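Local coordinates for protein EscN (PDB 2OBL) that is a P-loop NTPase-fold protein of the ATP synthase alpha/beta family, probably a component of a bacterial type III secretion system, at residues A[189-201]-A[229-241]. The protein carries 1 engineered substitution. Sequence-based numbering, arbitrary orientation.
Sequences RGGFPPSVFSSLP and NDPIGDEVRSILD. With CA (calcium ion), chain B.
Two neighbouring helices of the P-loop NTPase-type domain, 194-201 and 231-239, pack here through apolar side chains, with I232 packed on F192 and F197. They run nearly parallel, their axes 10.3 Å apart and crossing at -25°. I232 meets the F192 ring over its face: CG1 stands above the centre, 3.6 Å from the centroid, a CH-pi contact. CG1 lies beside the backbone N of I232 (chi1 -65°), which turns the ethyl arm towards helix 194-201, and the bend at chi2 brings CD1 to 3.6 Å from V196 CG1 and close to CE1 of F197. P231, in the first turn of its helix, touches both rings from the side of helix 231-239: its CG lies 3.8 Å from F192 CD2 and its CB next to F197 CZ. One turn beyond F197, L200 is a knob in a hole formed by I232, E235, V236 and I239, its CD1 3.9 Å from E235 CB; I239 CD1 also reaches P201.

At the outer margin the R189 chain folds back so that NH2 sits over the centre of the F197 ring. From there NH2 is 3.3 Å from E235 OE2, a salt bridge of charges alone, because the oxygen is well out of the guanidinium plane. The type I' turn from R189 to F192 brings G190 up against P231. The start of helix 231-239 is capped by D230, whose OD1 takes the G233 N-H almost straight (171°) and that of I232 weakly. Beside this cap, a calcium ion is held by N229 OD1, both carboxylate oxygens of D234 and a water that also accepts from D230 N. Helix 169-182 closes the inner side, A173 touching both V196 and I232, and beyond I239 the chain passes into strand 242-245 of the central sheet.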
ATOM      1  N   ARG A 189      -8.809  -3.641 -24.172  1.00 17.62           N
ATOM      2  CA  ARG A 189      -7.358  -3.553 -24.001  1.00 17.92           C
ATOM      3  C   ARG A 189      -6.895  -4.693 -23.117  1.00 16.39           C
ATOM      4  O   ARG A 189      -7.356  -4.810 -21.986  1.00 15.08           O
ATOM      5  CB  ARG A 189      -6.979  -2.257 -23.291  1.00 20.07           C
ATOM      6  CG  ARG A 189      -6.655  -1.096 -24.186  1.00 22.88           C
ATOM      7  CD  ARG A 189      -5.699  -0.134 -23.470  1.00 26.03           C
ATOM      8  NE  ARG A 189      -6.234   0.361 -22.199  1.00 27.77           N
ATOM      9  CZ  ARG A 189      -7.210   1.262 -22.104  1.00 28.75           C
ATOM     10  NH1 ARG A 189      -7.770   1.752 -23.201  1.00 29.01           N
ATOM     11  NH2 ARG A 189      -7.632   1.671 -20.917  1.00 28.86           N
ATOM     12  N   GLY A 190      -5.981  -5.514 -23.626  1.00 15.60           N
ATOM     13  CA  GLY A 190      -5.307  -6.525 -22.799  1.00 14.62           C
ATOM     14  C   GLY A 190      -6.232  -7.579 -22.226  1.00 14.87           C
ATOM     15  O   GLY A 190      -5.924  -8.197 -21.206  1.00 15.36           O
ATOM     16  N   GLY A 191      -7.383  -7.781 -22.864  1.00 14.27           N
ATOM     17  CA  GLY A 191      -8.357  -8.742 -22.356  1.00 14.47           C
ATOM     18  C   GLY A 191      -9.417  -8.154 -21.431  1.00 14.78           C
ATOM     19  O   GLY A 191     -10.372  -8.857 -21.051  1.00 15.45           O
ATOM     20  N   PHE A 192      -9.274  -6.869 -21.103  1.00 13.13           N
ATOM     21  CA  PHE A 192     -10.186  -6.184 -20.180  1.00 12.35           C
ATOM     22  C   PHE A 192     -11.295  -5.421 -20.883  1.00 11.77           C
ATOM     23  O   PHE A 192     -11.034  -4.694 -21.838  1.00 11.76           O
ATOM     24  CB  PHE A 192      -9.414  -5.219 -19.261  1.00 11.36           C
ATOM     25  CG  PHE A 192      -8.479  -5.919 -18.312  1.00 11.62           C
ATOM     26  CD1 PHE A 192      -8.942  -6.396 -17.090  1.00 11.25           C
ATOM     27  CD2 PHE A 192      -7.152  -6.128 -18.657  1.00 11.55           C
ATOM     28  CE1 PHE A 192      -8.112  -7.076 -16.222  1.00 11.69           C
ATOM     29  CE2 PHE A 192      -6.290  -6.802 -17.794  1.00 11.23           C
ATOM     30  CZ  PHE A 192      -6.765  -7.283 -16.571  1.00 11.04           C
ATOM     31  N   PRO A 193     -12.537  -5.565 -20.392  1.00 11.74           N
ATOM     32  CA  PRO A 193     -13.611  -4.741 -20.954  1.00 12.11           C
ATOM     33  C   PRO A 193     -13.648  -3.323 -20.365  1.00 12.31           C
ATOM     34  O   PRO A 193     -13.058  -3.050 -19.298  1.00  9.90           O
ATOM     35  CB  PRO A 193     -14.872  -5.513 -20.579  1.00 11.69           C
ATOM     36  CG  PRO A 193     -14.505  -6.209 -19.263  1.00 12.75           C
ATOM     37  CD  PRO A 193     -13.017  -6.488 -19.344  1.00 11.92           C
ATOM     38  N   PRO A 194     -14.341  -2.414 -21.060  1.00 13.33           N
ATOM     39  CA  PRO A 194     -14.490  -1.039 -20.612  1.00 13.64           C
ATOM     40  C   PRO A 194     -14.878  -0.871 -19.140  1.00 13.57           C
ATOM     41  O   PRO A 194     -14.339   0.029 -18.480  1.00 14.03           O
ATOM     42  CB  PRO A 194     -15.577  -0.488 -21.548  1.00 14.99           C
ATOM     43  CG  PRO A 194     -15.366  -1.260 -22.817  1.00 14.60           C
ATOM     44  CD  PRO A 194     -15.012  -2.651 -22.353  1.00 13.64           C
ATOM     45  N   SER A 195     -15.757  -1.729 -18.624  1.00 13.68           N
ATOM     46  CA  SER A 195     -16.242  -1.615 -17.239  1.00 14.59           C
ATOM     47  C   SER A 195     -15.132  -1.619 -16.178  1.00 14.29           C
ATOM     48  O   SER A 195     -15.224  -0.924 -15.170  1.00 13.83           O
ATOM     49  CB  SER A 195     -17.259  -2.707 -16.905  1.00 14.89           C
ATOM     50  OG  SER A 195     -16.725  -4.013 -17.081  1.00 15.62           O
ATOM     51  N   VAL A 196     -14.093  -2.417 -16.395  1.00 14.20           N
ATOM     52  CA  VAL A 196     -13.033  -2.514 -15.402  1.00 14.05           C
ATOM     53  C   VAL A 196     -12.277  -1.185 -15.349  1.00 13.68           C
ATOM     54  O   VAL A 196     -12.017  -0.648 -14.274  1.00 13.61           O
ATOM     55  CB  VAL A 196     -12.064  -3.672 -15.703  1.00 13.85           C
ATOM     56  CG1 VAL A 196     -11.001  -3.760 -14.608  1.00 13.20           C
ATOM     57  CG2 VAL A 196     -12.820  -4.993 -15.798  1.00 13.94           C
ATOM     58  N   PHE A 197     -11.951  -0.638 -16.517  1.00 14.75           N
ATOM     59  CA  PHE A 197     -11.239   0.634 -16.553  1.00 15.69           C
ATOM     60  C   PHE A 197     -12.020   1.756 -15.881  1.00 15.94           C
ATOM     61  O   PHE A 197     -11.473   2.491 -15.066  1.00 17.73           O
ATOM     62  CB  PHE A 197     -10.856   1.001 -17.978  1.00 16.36           C
ATOM     63  CG  PHE A 197      -9.863   0.055 -18.570  1.00 15.36           C
ATOM     64  CD1 PHE A 197      -8.553   0.050 -18.127  1.00 16.57           C
ATOM     65  CD2 PHE A 197     -10.256  -0.866 -19.529  1.00 14.38           C
ATOM     66  CE1 PHE A 197      -7.621  -0.839 -18.659  1.00 16.35           C
ATOM     67  CE2 PHE A 197      -9.341  -1.745 -20.075  1.00 14.32           C
ATOM     68  CZ  PHE A 197      -8.019  -1.740 -19.634  1.00 15.47           C
ATOM     69  N   SER A 198     -13.305   1.858 -16.176  1.00 16.11           N
ATOM     70  CA  SER A 198     -14.091   2.926 -15.576  1.00 16.49           C
ATOM     71  C   SER A 198     -14.278   2.728 -14.065  1.00 15.55           C
ATOM     72  O   SER A 198     -14.493   3.694 -13.336  1.00 14.22           O
ATOM     73  CB  SER A 198     -15.414   3.118 -16.319  1.00 18.06           C
ATOM     74  OG  SER A 198     -16.268   2.014 -16.133  1.00 20.79           O
ATOM     75  N   SER A 199     -14.134   1.493 -13.579  1.00 15.01           N
ATOM     76  CA  SER A 199     -14.323   1.232 -12.140  1.00 15.00           C
ATOM     77  C   SER A 199     -13.142   1.738 -11.314  1.00 15.27           C
ATOM     78  O   SER A 199     -13.292   2.055 -10.127  1.00 14.09           O
ATOM     79  CB  SER A 199     -14.550  -0.260 -11.859  1.00 15.04           C
ATOM     80  OG  SER A 199     -13.302  -0.965 -11.850  1.00 15.53           O
ATOM     81  N   LEU A 200     -11.964   1.801 -11.932  1.00 14.76           N
ATOM     82  CA  LEU A 200     -10.750   2.139 -11.182  1.00 16.01           C
ATOM     83  C   LEU A 200     -10.796   3.525 -10.543  1.00 15.70           C
ATOM     84  O   LEU A 200     -10.586   3.651  -9.340  1.00 16.42           O
ATOM     85  CB  LEU A 200      -9.485   1.975 -12.041  1.00 15.53           C
ATOM     86  CG  LEU A 200      -9.166   0.562 -12.524  1.00 16.46           C
ATOM     87  CD1 LEU A 200      -7.951   0.588 -13.455  1.00 16.40           C
ATOM     88  CD2 LEU A 200      -8.905  -0.355 -11.324  1.00 16.92           C
ATOM     89  N   PRO A 201     -11.047   4.579 -11.339  1.00 15.40           N
ATOM     90  CA  PRO A 201     -11.097   5.877 -10.668  1.00 15.28           C
ATOM     91  C   PRO A 201     -12.284   6.009  -9.717  1.00 15.59           C
ATOM     92  O   PRO A 201     -12.203   6.733  -8.725  1.00 16.77           O
ATOM     93  CB  PRO A 201     -11.194   6.878 -11.826  1.00 15.43           C
ATOM     94  CG  PRO A 201     -11.721   6.101 -12.976  1.00 15.41           C
ATOM     95  CD  PRO A 201     -11.225   4.694 -12.799  1.00 15.75           C
ATOM     96  N   ASN A 229       2.010  -6.487 -21.403  1.00  9.88           N
ATOM     97  CA  ASN A 229       1.467  -5.256 -20.828  1.00 10.54           C
ATOM     98  C   ASN A 229       0.358  -5.533 -19.806  1.00 11.63           C
ATOM     99  O   ASN A 229      -0.510  -6.397 -20.029  1.00 12.80           O
ATOM    100  CB  ASN A 229       0.954  -4.301 -21.910  1.00 10.63           C
ATOM    101  CG  ASN A 229       0.650  -2.922 -21.352  1.00 12.02           C
ATOM    102  OD1 ASN A 229       1.431  -2.389 -20.562  1.00 12.60           O
ATOM    103  ND2 ASN A 229      -0.480  -2.356 -21.735  1.00 12.75           N
ATOM    104  N   ASP A 230       0.408  -4.817 -18.685  1.00 11.62           N
ATOM    105  CA  ASP A 230      -0.704  -4.799 -17.721  1.00 11.39           C
ATOM    106  C   ASP A 230      -1.366  -3.422 -17.759  1.00 11.63           C
ATOM    107  O   ASP A 230      -0.916  -2.486 -17.101  1.00 10.39           O
ATOM    108  CB  ASP A 230      -0.226  -5.153 -16.300  1.00 12.33           C
ATOM    109  CG  ASP A 230      -1.247  -4.788 -15.224  1.00 13.16           C
ATOM    110  OD1 ASP A 230      -2.431  -4.626 -15.571  1.00 12.52           O
ATOM    111  OD2 ASP A 230      -0.848  -4.634 -14.049  1.00 15.43           O
ATOM    112  N   PRO A 231      -2.449  -3.304 -18.526  1.00 11.85           N
ATOM    113  CA  PRO A 231      -3.074  -2.006 -18.707  1.00 10.65           C
ATOM    114  C   PRO A 231      -3.792  -1.497 -17.448  1.00 11.28           C
ATOM    115  O   PRO A 231      -4.014  -0.298 -17.323  1.00 10.19           O
ATOM    116  CB  PRO A 231      -4.072  -2.256 -19.834  1.00 12.50           C
ATOM    117  CG  PRO A 231      -4.435  -3.683 -19.701  1.00 11.74           C
ATOM    118  CD  PRO A 231      -3.146  -4.365 -19.286  1.00 12.21           C
ATOM    119  N   ILE A 232      -4.147  -2.406 -16.539  1.00 11.33           N
ATOM    120  CA  ILE A 232      -4.787  -2.016 -15.272  1.00 12.22           C
ATOM    121  C   ILE A 232      -3.760  -1.273 -14.419  1.00 10.65           C
ATOM    122  O   ILE A 232      -4.028  -0.170 -13.935  1.00 11.69           O
ATOM    123  CB  ILE A 232      -5.332  -3.252 -14.512  1.00 13.26           C
ATOM    124  CG1 ILE A 232      -6.453  -3.919 -15.309  1.00 13.26           C
ATOM    125  CG2 ILE A 232      -5.801  -2.870 -13.100  1.00 14.67           C
ATOM    126  CD1 ILE A 232      -7.638  -2.980 -15.626  1.00 13.50           C
ATOM    127  N   GLY A 233      -2.580  -1.865 -14.263  1.00  9.88           N
ATOM    128  CA  GLY A 233      -1.485  -1.238 -13.495  1.00 10.04           C
ATOM    129  C   GLY A 233      -1.155   0.126 -14.080  1.00 10.87           C
ATOM    130  O   GLY A 233      -0.883   1.076 -13.340  1.00  9.49           O
ATOM    131  N   ASP A 234      -1.192   0.217 -15.410  1.00 10.52           N
ATOM    132  CA  ASP A 234      -0.844   1.472 -16.095  1.00 10.40           C
ATOM    133  C   ASP A 234      -1.852   2.558 -15.736  1.00 10.13           C
ATOM    134  O   ASP A 234      -1.481   3.686 -15.446  1.00  8.11           O
ATOM    135  CB  ASP A 234      -0.786   1.316 -17.624  1.00 11.31           C
ATOM    136  CG  ASP A 234       0.367   0.439 -18.088  1.00 10.89           C
ATOM    137  OD1 ASP A 234       1.182   0.002 -17.261  1.00 10.76           O
ATOM    138  OD2 ASP A 234       0.451   0.169 -19.298  1.00 11.51           O
ATOM    139  N   GLU A 235      -3.133   2.216 -15.774  1.00  9.91           N
ATOM    140  CA  GLU A 235      -4.164   3.183 -15.442  1.00  9.84           C
ATOM    141  C   GLU A 235      -4.030   3.622 -13.985  1.00  9.66           C
ATOM    142  O   GLU A 235      -4.198   4.791 -13.683  1.00  9.49           O
ATOM    143  CB  GLU A 235      -5.584   2.643 -15.729  1.00 11.92           C
ATOM    144  CG  GLU A 235      -5.843   2.345 -17.222  1.00 14.11           C
ATOM    145  CD  GLU A 235      -5.597   3.531 -18.147  1.00 15.99           C
ATOM    146  OE1 GLU A 235      -5.772   4.688 -17.704  1.00 16.39           O
ATOM    147  OE2 GLU A 235      -5.265   3.306 -19.341  1.00 17.74           O
ATOM    148  N   VAL A 236      -3.709   2.677 -13.107  1.00  9.60           N
ATOM    149  CA  VAL A 236      -3.519   2.967 -11.692  1.00 10.66           C
ATOM    150  C   VAL A 236      -2.341   3.933 -11.505  1.00  9.54           C
ATOM    151  O   VAL A 236      -2.453   4.920 -10.774  1.00 11.00           O
ATOM    152  CB  VAL A 236      -3.337   1.655 -10.898  1.00 11.33           C
ATOM    153  CG1 VAL A 236      -2.859   1.925  -9.486  1.00 13.44           C
ATOM    154  CG2 VAL A 236      -4.675   0.870 -10.882  1.00 12.83           C
ATOM    155  N   ARG A 237      -1.237   3.673 -12.197  1.00  8.36           N
ATOM    156  CA  ARG A 237      -0.081   4.591 -12.141  1.00  9.78           C
ATOM    157  C   ARG A 237      -0.478   6.035 -12.368  1.00  9.41           C
ATOM    158  O   ARG A 237       0.031   6.956 -11.720  1.00 10.11           O
ATOM    159  CB  ARG A 237       0.983   4.204 -13.171  1.00  9.71           C
ATOM    160  CG  ARG A 237       1.780   2.985 -12.791  1.00 10.68           C
ATOM    161  CD  ARG A 237       2.916   2.832 -13.794  1.00 11.26           C
ATOM    162  NE  ARG A 237       3.776   1.687 -13.502  1.00 12.64           N
ATOM    163  CZ  ARG A 237       4.944   1.772 -12.872  1.00 12.88           C
ATOM    164  NH1 ARG A 237       5.389   2.946 -12.421  1.00 12.37           N
ATOM    165  NH2 ARG A 237       5.662   0.672 -12.669  1.00 13.55           N
ATOM    166  N   SER A 238      -1.360   6.233 -13.335  1.00 10.42           N
ATOM    167  CA  SER A 238      -1.768   7.571 -13.736  1.00 11.46           C
ATOM    168  C   SER A 238      -2.742   8.242 -12.758  1.00 13.38           C
ATOM    169  O   SER A 238      -2.964   9.450 -12.837  1.00 15.20           O
ATOM    170  CB  SER A 238      -2.344   7.535 -15.163  1.00 11.62           C
ATOM    171  OG  SER A 238      -1.306   7.311 -16.114  1.00  9.89           O
ATOM    172  N   ILE A 239      -3.305   7.470 -11.836  1.00 12.64           N
ATOM    173  CA  ILE A 239      -4.257   8.008 -10.864  1.00 13.79           C
ATOM    174  C   ILE A 239      -3.637   8.239  -9.496  1.00 13.88           C
ATOM    175  O   ILE A 239      -4.062   9.143  -8.778  1.00 14.58           O
ATOM    176  CB  ILE A 239      -5.431   7.045 -10.628  1.00 15.12           C
ATOM    177  CG1 ILE A 239      -6.237   6.799 -11.908  1.00 17.29           C
ATOM    178  CG2 ILE A 239      -6.348   7.592  -9.534  1.00 17.30           C
ATOM    179  CD1 ILE A 239      -7.163   5.593 -11.790  1.00 17.59           C
ATOM    180  N   LEU A 240      -2.679   7.393  -9.123  1.00 11.82           N
ATOM    181  CA  LEU A 240      -2.124   7.382  -7.756  1.00 13.15           C
ATOM    182  C   LEU A 240      -1.434   8.679  -7.343  1.00 12.24           C
ATOM    183  O   LEU A 240      -0.950   9.431  -8.194  1.00 13.86           O
ATOM    184  CB  LEU A 240      -1.135   6.228  -7.603  1.00 14.01           C
ATOM    185  CG  LEU A 240      -1.700   4.805  -7.680  1.00 13.90           C
ATOM    186  CD1 LEU A 240      -0.529   3.822  -7.842  1.00 14.18           C
ATOM    187  CD2 LEU A 240      -2.528   4.479  -6.456  1.00 14.25           C
ATOM    188  N   ASP A 241      -1.373   8.906  -6.033  1.00 10.94           N
ATOM    189  CA  ASP A 241      -0.664  10.033  -5.432  1.00 12.98           C
ATOM    190  C   ASP A 241       0.737   9.630  -4.972  1.00 13.06           C
ATOM    191  O   ASP A 241       1.511  10.473  -4.531  1.00 13.24           O
ATOM    192  CB  ASP A 241      -1.411  10.540  -4.205  1.00 14.19           C
ATOM    193  CG  ASP A 241      -2.854  10.923  -4.498  1.00 15.49           C
ATOM    194  OD1 ASP A 241      -3.089  11.573  -5.539  1.00 17.45           O
ATOM    195  OD2 ASP A 241      -3.744  10.581  -3.683  1.00 14.39           O
TER
HETATM  196 CA    CA B1001       2.597  -0.975 -19.038  0.50 14.92          CA
HETATM  197  O   HOH W   1       2.044  -2.792 -17.462  1.00 17.73           O